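Local coordinates for fibronectin-binding protein (Streptococcus pyogenes, PDB 5A0L), which mediates covalent binding to the host through an internal thioester, as a fibronectin-binding adhesin on the surface of this pathogen, at residues Lys11-Asp16 and Asn65-Lys70; Asp16-Gly21 and Val37-Ser42. All coordinates share one frame; numbering follows the deposited sequence. Where two conformers were deposited one is given.

Contact 1: residues Lys11-Asp16 and Asn65-Lys70; sequences KSPDPD and NNFYKK
S12 and F67 mark where an irregular loop passes over the strand 66-72, their CA atoms 6.3 Å apart, and D16 returns to K69 at the same spacing. The phenyl ring of F67 carries most of the contact. S12 sets its CA over the centre of one face, 3.6 Å from the ring centroid and only 8° off the ring normal, a CH-pi contact in which CB also reaches CD1. P13 adds its CD at 3.9 Å from CE2 of the ring, approaching obliquely, and the carbonyl O of K11 comes near CZ. The hydroxyl of S12 is anti to its backbone N (chi1 -180°); OG lies 3.6 Å from CG and CB of F67 and is hydrogen-bonded to the carbonyl O of Y17, the next residue after D16. D14 shapes the bend: its OD1 accepts from the backbone N of D16 at 3.0 Å, met from above the carboxylate plane. Farther along, the K69 chain lies against D16 O, from CB (3.4 Å) to CE (3.3 Å). The loop thus lays S12 over F67, on a strand of the antiparallel barrel of the thioester domain, and then bends toward K69 through the Asx turn of D14.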
loop_
_atom_site.group_PDB
_atom_site.type_symbol
_atom_site.label_atom_id
_atom_site.label_comp_id
_atom_site.label_asym_id
_atom_site.label_seq_id
_atom_site.Cartn_x
_atom_site.Cartn_y
_atom_site.Cartn_z
ATOM N N LYS A 11 -10.648 -9.629 18.820
ATOM C CA LYS A 11 -9.845 -10.842 18.998
ATOM C C LYS A 11 -10.199 -11.866 17.915
ATOM O O LYS A 11 -11.367 -12.191 17.689
ATOM C CB LYS A 11 -10.067 -11.463 20.378
ATOM C CG LYS A 11 -9.182 -12.701 20.606
ATOM C CD LYS A 11 -8.817 -12.926 22.069
ATOM C CE LYS A 11 -10.034 -13.204 22.925
ATOM N NZ LYS A 11 -10.582 -14.566 22.678
ATOM N N SER A 12 -9.174 -12.328 17.205
ATOM C CA SER A 12 -9.373 -13.314 16.166
ATOM C C SER A 12 -9.842 -14.658 16.748
ATOM O O SER A 12 -9.357 -15.079 17.786
ATOM C CB SER A 12 -8.047 -13.554 15.451
ATOM O OG SER A 12 -8.203 -14.525 14.411
ATOM N N PRO A 13 -10.705 -15.377 16.020
ATOM C CA PRO A 13 -10.963 -16.760 16.457
ATOM C C PRO A 13 -9.781 -17.713 16.287
ATOM O O PRO A 13 -9.807 -18.785 16.867
ATOM C CB PRO A 13 -12.103 -17.228 15.545
ATOM C CG PRO A 13 -12.065 -16.325 14.375
ATOM C CD PRO A 13 -11.491 -15.005 14.842
ATOM N N ASP A 14 -8.767 -17.319 15.519
ATOM C CA ASP A 14 -7.575 -18.134 15.326
ATOM C C ASP A 14 -6.355 -17.327 15.797
ATOM O O ASP A 14 -5.981 -16.324 15.152
ATOM C CB ASP A 14 -7.448 -18.517 13.842
ATOM C CG ASP A 14 -6.275 -19.445 13.574
ATOM O OD1 ASP A 14 -5.388 -19.591 14.453
ATOM O OD2 ASP A 14 -6.265 -20.037 12.477
ATOM N N PRO A 15 -5.713 -17.760 16.887
ATOM C CA PRO A 15 -4.582 -16.997 17.423
ATOM C C PRO A 15 -3.361 -16.924 16.518
ATOM O O PRO A 15 -2.499 -16.073 16.727
ATOM C CB PRO A 15 -4.248 -17.712 18.739
ATOM C CG PRO A 15 -4.849 -19.073 18.602
ATOM C CD PRO A 15 -6.065 -18.910 17.743
ATOM N N ASP A 16 -3.306 -17.785 15.508
ATOM C CA ASP A 16 -2.258 -17.732 14.497
ATOM C C ASP A 16 -2.422 -16.574 13.522
ATOM O O ASP A 16 -1.486 -16.225 12.815
ATOM C CB ASP A 16 -2.234 -19.039 13.702
ATOM C CG ASP A 16 -1.829 -20.237 14.550
ATOM O OD1 ASP A 16 -1.275 -20.064 15.649
ATOM O OD2 ASP A 16 -2.066 -21.368 14.088
ATOM N N ASN A 65 -15.286 -9.454 9.913
ATOM C CA ASN A 65 -13.961 -8.922 10.276
ATOM C C ASN A 65 -12.826 -9.741 9.661
ATOM O O ASN A 65 -12.886 -10.961 9.616
ATOM C CB ASN A 65 -13.790 -8.887 11.776
ATOM C CG ASN A 65 -14.927 -8.120 12.464
ATOM O OD1 ASN A 65 -15.618 -8.680 13.304
ATOM N ND2 ASN A 65 -15.213 -6.920 12.004
ATOM N N ASN A 66 -11.806 -9.041 9.222
ATOM C CA ASN A 66 -10.659 -9.598 8.553
ATOM C C ASN A 66 -9.481 -9.717 9.515
ATOM O O ASN A 66 -9.039 -8.710 10.076
ATOM C CB ASN A 66 -10.300 -8.746 7.348
ATOM C CG ASN A 66 -11.405 -8.616 6.368
ATOM O OD1 ASN A 66 -12.095 -7.596 6.264
ATOM N ND2 ASN A 66 -11.624 -9.687 5.631
ATOM N N PHE A 67 -8.958 -10.940 9.653
ATOM C CA PHE A 67 -7.820 -11.207 10.486
ATOM C C PHE A 67 -6.619 -11.687 9.653
ATOM O O PHE A 67 -6.807 -12.247 8.568
ATOM C CB PHE A 67 -8.182 -12.203 11.602
ATOM C CG PHE A 67 -9.167 -11.619 12.579
ATOM C CD1 PHE A 67 -8.769 -10.670 13.519
ATOM C CD2 PHE A 67 -10.511 -11.942 12.506
ATOM C CE1 PHE A 67 -9.704 -10.097 14.400
ATOM C CE2 PHE A 67 -11.432 -11.375 13.386
ATOM C CZ PHE A 67 -11.017 -10.460 14.323
ATOM N N TYR A 68 -5.431 -11.484 10.217
ATOM C CA TYR A 68 -4.198 -11.606 9.497
ATOM C C TYR A 68 -3.076 -12.144 10.374
ATOM O O TYR A 68 -2.995 -11.864 11.573
ATOM C CB TYR A 68 -3.801 -10.192 9.010
ATOM C CG TYR A 68 -4.637 -9.664 7.909
ATOM C CD1 TYR A 68 -4.277 -9.900 6.583
ATOM C CD2 TYR A 68 -5.795 -8.896 8.158
ATOM C CE1 TYR A 68 -5.024 -9.485 5.544
ATOM C CE2 TYR A 68 -6.584 -8.485 7.089
ATOM C CZ TYR A 68 -6.182 -8.790 5.761
ATOM O OH TYR A 68 -6.914 -8.328 4.676
ATOM N N LYS A 69 -2.158 -12.856 9.697
ATOM C CA LYS A 69 -0.883 -13.275 10.272
ATOM C C LYS A 69 0.233 -12.356 9.763
ATOM O O LYS A 69 0.315 -12.130 8.555
ATOM C CB LYS A 69 -0.604 -14.739 9.855
ATOM C CG LYS A 69 0.762 -15.260 10.235
ATOM C CD LYS A 69 0.963 -16.681 9.708
ATOM C CE LYS A 69 0.479 -17.721 10.624
ATOM N NZ LYS A 69 1.157 -18.946 10.115
ATOM N N LYS A 70 1.069 -11.879 10.697
ATOM C CA LYS A 70 2.152 -10.946 10.322
ATOM C C LYS A 70 3.428 -11.727 9.986
ATOM O O LYS A 70 3.874 -12.540 10.789
ATOM C CB LYS A 70 2.387 -9.985 11.461
ATOM C CG LYS A 70 3.398 -8.887 11.131
ATOM C CD LYS A 70 3.535 -7.848 12.204
ATOM C CE LYS A 70 4.263 -8.312 13.426
ATOM N NZ LYS A 70 5.733 -8.323 13.216
#

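Contact 2: residues Asp16-Gly21 and Val37-Ser42; sequences DYPWYG and VNLKGS
W19 turns one face of its indole to L39, whose CB sits over the six-membered ring, 3.6 Å from its centroid and 5° off the normal, a CH-pi contact centred on that ring and so toward the rim of the whole indole. L39 CD2 reaches CZ2 of the same ring system, while the N38 backbone and CG2 of V37 approach CE3 obliquely. Beyond these strands F193 meets the indole edge-to-face. The Y20 ring, on the other side of the sheet, has OD1 of N38 at its edge, 3.9 Å from CD2, with ring and amide planes 54° apart; its hydroxyl bonds to the backbone N of Y61. L39 also extends CD1 to P18, 3.8 Å from CB of that proline.

In the sheet itself, Y20 and N38 form an antiparallel hydrogen-bonded pair: Y20 N donates to N38 O at 2.8 Å, and N38 N to Y20 O at 2.9 Å. CG of N38 stands between its backbone N and carbonyl carbon (chi1 88°). Its ND2 donates to S42 O (3.0 Å), nearly in the amide plane, and also to P8 O. S42 OG accepts from L39 N, bracing the type I' turn, and a water joins P18 O to K40 N. The chemistry implies a division of labour: backbone pairing and the side-chain hydrogen bonds of N38 and S42 fix the hairpin 19-23/35-39 and its turn, while carbon-to-ring contacts fill the side occupied by W19.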
loop_
_atom_site.group_PDB
_atom_site.type_symbol
_atom_site.label_atom_id
_atom_site.label_comp_id
_atom_site.label_asym_id
_atom_site.label_seq_id
_atom_site.Cartn_x
_atom_site.Cartn_y
_atom_site.Cartn_z
ATOM N N ASP A 16 -3.306 -17.785 15.508
ATOM C CA ASP A 16 -2.258 -17.732 14.497
ATOM C C ASP A 16 -2.422 -16.574 13.522
ATOM O O ASP A 16 -1.486 -16.225 12.815
ATOM C CB ASP A 16 -2.234 -19.039 13.702
ATOM C CG ASP A 16 -1.829 -20.237 14.550
ATOM O OD1 ASP A 16 -1.275 -20.064 15.649
ATOM O OD2 ASP A 16 -2.066 -21.368 14.088
ATOM N N TYR A 17 -3.643 -16.032 13.440
ATOM C CA TYR A 17 -3.980 -14.873 12.607
ATOM C C TYR A 17 -4.570 -13.791 13.507
ATOM O O TYR A 17 -5.764 -13.508 13.430
ATOM C CB TYR A 17 -4.935 -15.228 11.450
ATOM C CG TYR A 17 -4.357 -16.195 10.415
ATOM C CD1 TYR A 17 -4.020 -17.514 10.725
ATOM C CD2 TYR A 17 -4.059 -15.770 9.169
ATOM C CE1 TYR A 17 -3.462 -18.353 9.771
ATOM C CE2 TYR A 17 -3.505 -16.605 8.223
ATOM C CZ TYR A 17 -3.190 -17.879 8.514
ATOM O OH TYR A 17 -2.612 -18.655 7.506
ATOM N N PRO A 18 -3.747 -13.181 14.366
ATOM C CA PRO A 18 -4.331 -12.369 15.442
ATOM C C PRO A 18 -4.541 -10.880 15.106
ATOM O O PRO A 18 -5.193 -10.185 15.898
ATOM C CB PRO A 18 -3.302 -12.528 16.560
ATOM C CG PRO A 18 -1.990 -12.578 15.806
ATOM C CD PRO A 18 -2.313 -13.421 14.586
ATOM N N TRP A 19 -3.966 -10.392 14.000
ATOM C CA TRP A 19 -4.067 -8.967 13.658
ATOM C C TRP A 19 -5.388 -8.680 12.986
ATOM O O TRP A 19 -5.809 -9.414 12.090
ATOM C CB TRP A 19 -2.904 -8.585 12.712
ATOM C CG TRP A 19 -1.578 -8.549 13.399
ATOM C CD1 TRP A 19 -0.777 -9.608 13.698
ATOM C CD2 TRP A 19 -0.902 -7.389 13.929
ATOM N NE1 TRP A 19 0.346 -9.193 14.391
ATOM C CE2 TRP A 19 0.289 -7.831 14.530
ATOM C CE3 TRP A 19 -1.178 -6.006 13.919
ATOM C CZ2 TRP A 19 1.182 -6.946 15.141
ATOM C CZ3 TRP A 19 -0.285 -5.164 14.500
ATOM C CH2 TRP A 19 0.849 -5.629 15.132
ATOM N N TYR A 20 -6.044 -7.596 13.400
ATOM C CA TYR A 20 -7.251 -7.101 12.750
ATOM C C TYR A 20 -6.841 -6.109 11.650
ATOM O O TYR A 20 -6.085 -5.177 11.927
ATOM C CB TYR A 20 -8.124 -6.421 13.800
ATOM C CG TYR A 20 -9.446 -5.844 13.343
ATOM C CD1 TYR A 20 -10.241 -6.444 12.405
ATOM C CD2 TYR A 20 -9.887 -4.645 13.872
ATOM C CE1 TYR A 20 -11.443 -5.892 12.002
ATOM C CE2 TYR A 20 -11.070 -4.070 13.496
ATOM C CZ TYR A 20 -11.859 -4.658 12.548
ATOM O OH TYR A 20 -13.052 -4.100 12.155
ATOM N N GLY A 21 -7.325 -6.339 10.426
ATOM C CA GLY A 21 -7.123 -5.462 9.319
ATOM C C GLY A 21 -8.435 -4.882 8.875
ATOM O O GLY A 21 -9.415 -5.628 8.732
ATOM N N VAL A 37 -3.901 -1.922 10.236
ATOM C CA VAL A 37 -3.865 -3.133 11.031
ATOM C C VAL A 37 -3.582 -2.784 12.492
ATOM O O VAL A 37 -2.839 -1.844 12.805
ATOM C CB VAL A 37 -2.806 -4.156 10.540
ATOM C CG1 VAL A 37 -3.157 -4.648 9.139
ATOM C CG2 VAL A 37 -1.399 -3.591 10.559
ATOM N N ASN A 38 -4.148 -3.577 13.396
ATOM C CA ASN A 38 -3.787 -3.484 14.806
ATOM C C ASN A 38 -3.917 -4.826 15.504
ATOM O O ASN A 38 -4.420 -5.800 14.896
ATOM C CB ASN A 38 -4.482 -2.300 15.549
ATOM C CG ASN A 38 -5.834 -2.637 16.119
ATOM O OD1 ASN A 38 -6.566 -3.481 15.594
ATOM N ND2 ASN A 38 -6.218 -1.890 17.172
ATOM N N LEU A 39 -3.470 -4.913 16.746
ATOM C CA LEU A 39 -3.369 -6.167 17.450
ATOM C C LEU A 39 -4.043 -5.986 18.813
ATOM O O LEU A 39 -3.521 -5.324 19.704
ATOM C CB LEU A 39 -1.910 -6.579 17.640
ATOM C CG LEU A 39 -1.676 -7.898 18.352
ATOM C CD1 LEU A 39 -2.221 -9.057 17.554
ATOM C CD2 LEU A 39 -0.188 -8.096 18.609
ATOM N N LYS A 40 -5.233 -6.573 18.958
ATOM C CA LYS A 40 -6.006 -6.574 20.193
ATOM C C LYS A 40 -5.990 -5.202 20.863
ATOM O O LYS A 40 -5.670 -5.053 22.049
ATOM C CB LYS A 40 -5.519 -7.682 21.112
ATOM C CG LYS A 40 -5.776 -9.073 20.490
ATOM C CD LYS A 40 -5.376 -10.221 21.386
ATOM C CE LYS A 40 -3.895 -10.536 21.295
ATOM N NZ LYS A 40 -3.573 -11.771 22.065
ATOM N N GLY A 41 -6.376 -4.208 20.079
ATOM C CA GLY A 41 -6.561 -2.869 20.631
ATOM C C GLY A 41 -5.323 -1.993 20.742
ATOM O O GLY A 41 -5.381 -0.908 21.312
ATOM N N SER A 42 -4.224 -2.433 20.162
ATOM C CA SER A 42 -2.960 -1.702 20.134
ATOM C C SER A 42 -3.038 -0.515 19.220
ATOM O O SER A 42 -3.974 -0.365 18.432
ATOM C CB SER A 42 -1.826 -2.606 19.575
ATOM O OG SER A 42 -1.909 -2.821 18.120
HETATM O O HOH W 1 -6.589 -7.968 16.867
#

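Two ways of joining chain to a barrel strand stand side by side here, with centres about 6 Å apart. Contact 2 is buried and belongs to the sheet itself, pairing neighbouring strands; contact 1 is only partly buried, and its loop meets strand 66-72 through side-chain and carbonyl packing. Both nevertheless hold the same sheet, because strands 19-23 and 66-72 are neighbours: N66 O probably bonds to G21 N, and Y68 O to W19 N. D16 is common to both segment pairs, leading from the exposed loop into the strand. Each uses a CH-pi contact over an aromatic face, but contact 2 adds two backbone hydrogen bonds and a buried amide where contact 1 relies on ring and carbonyl contacts.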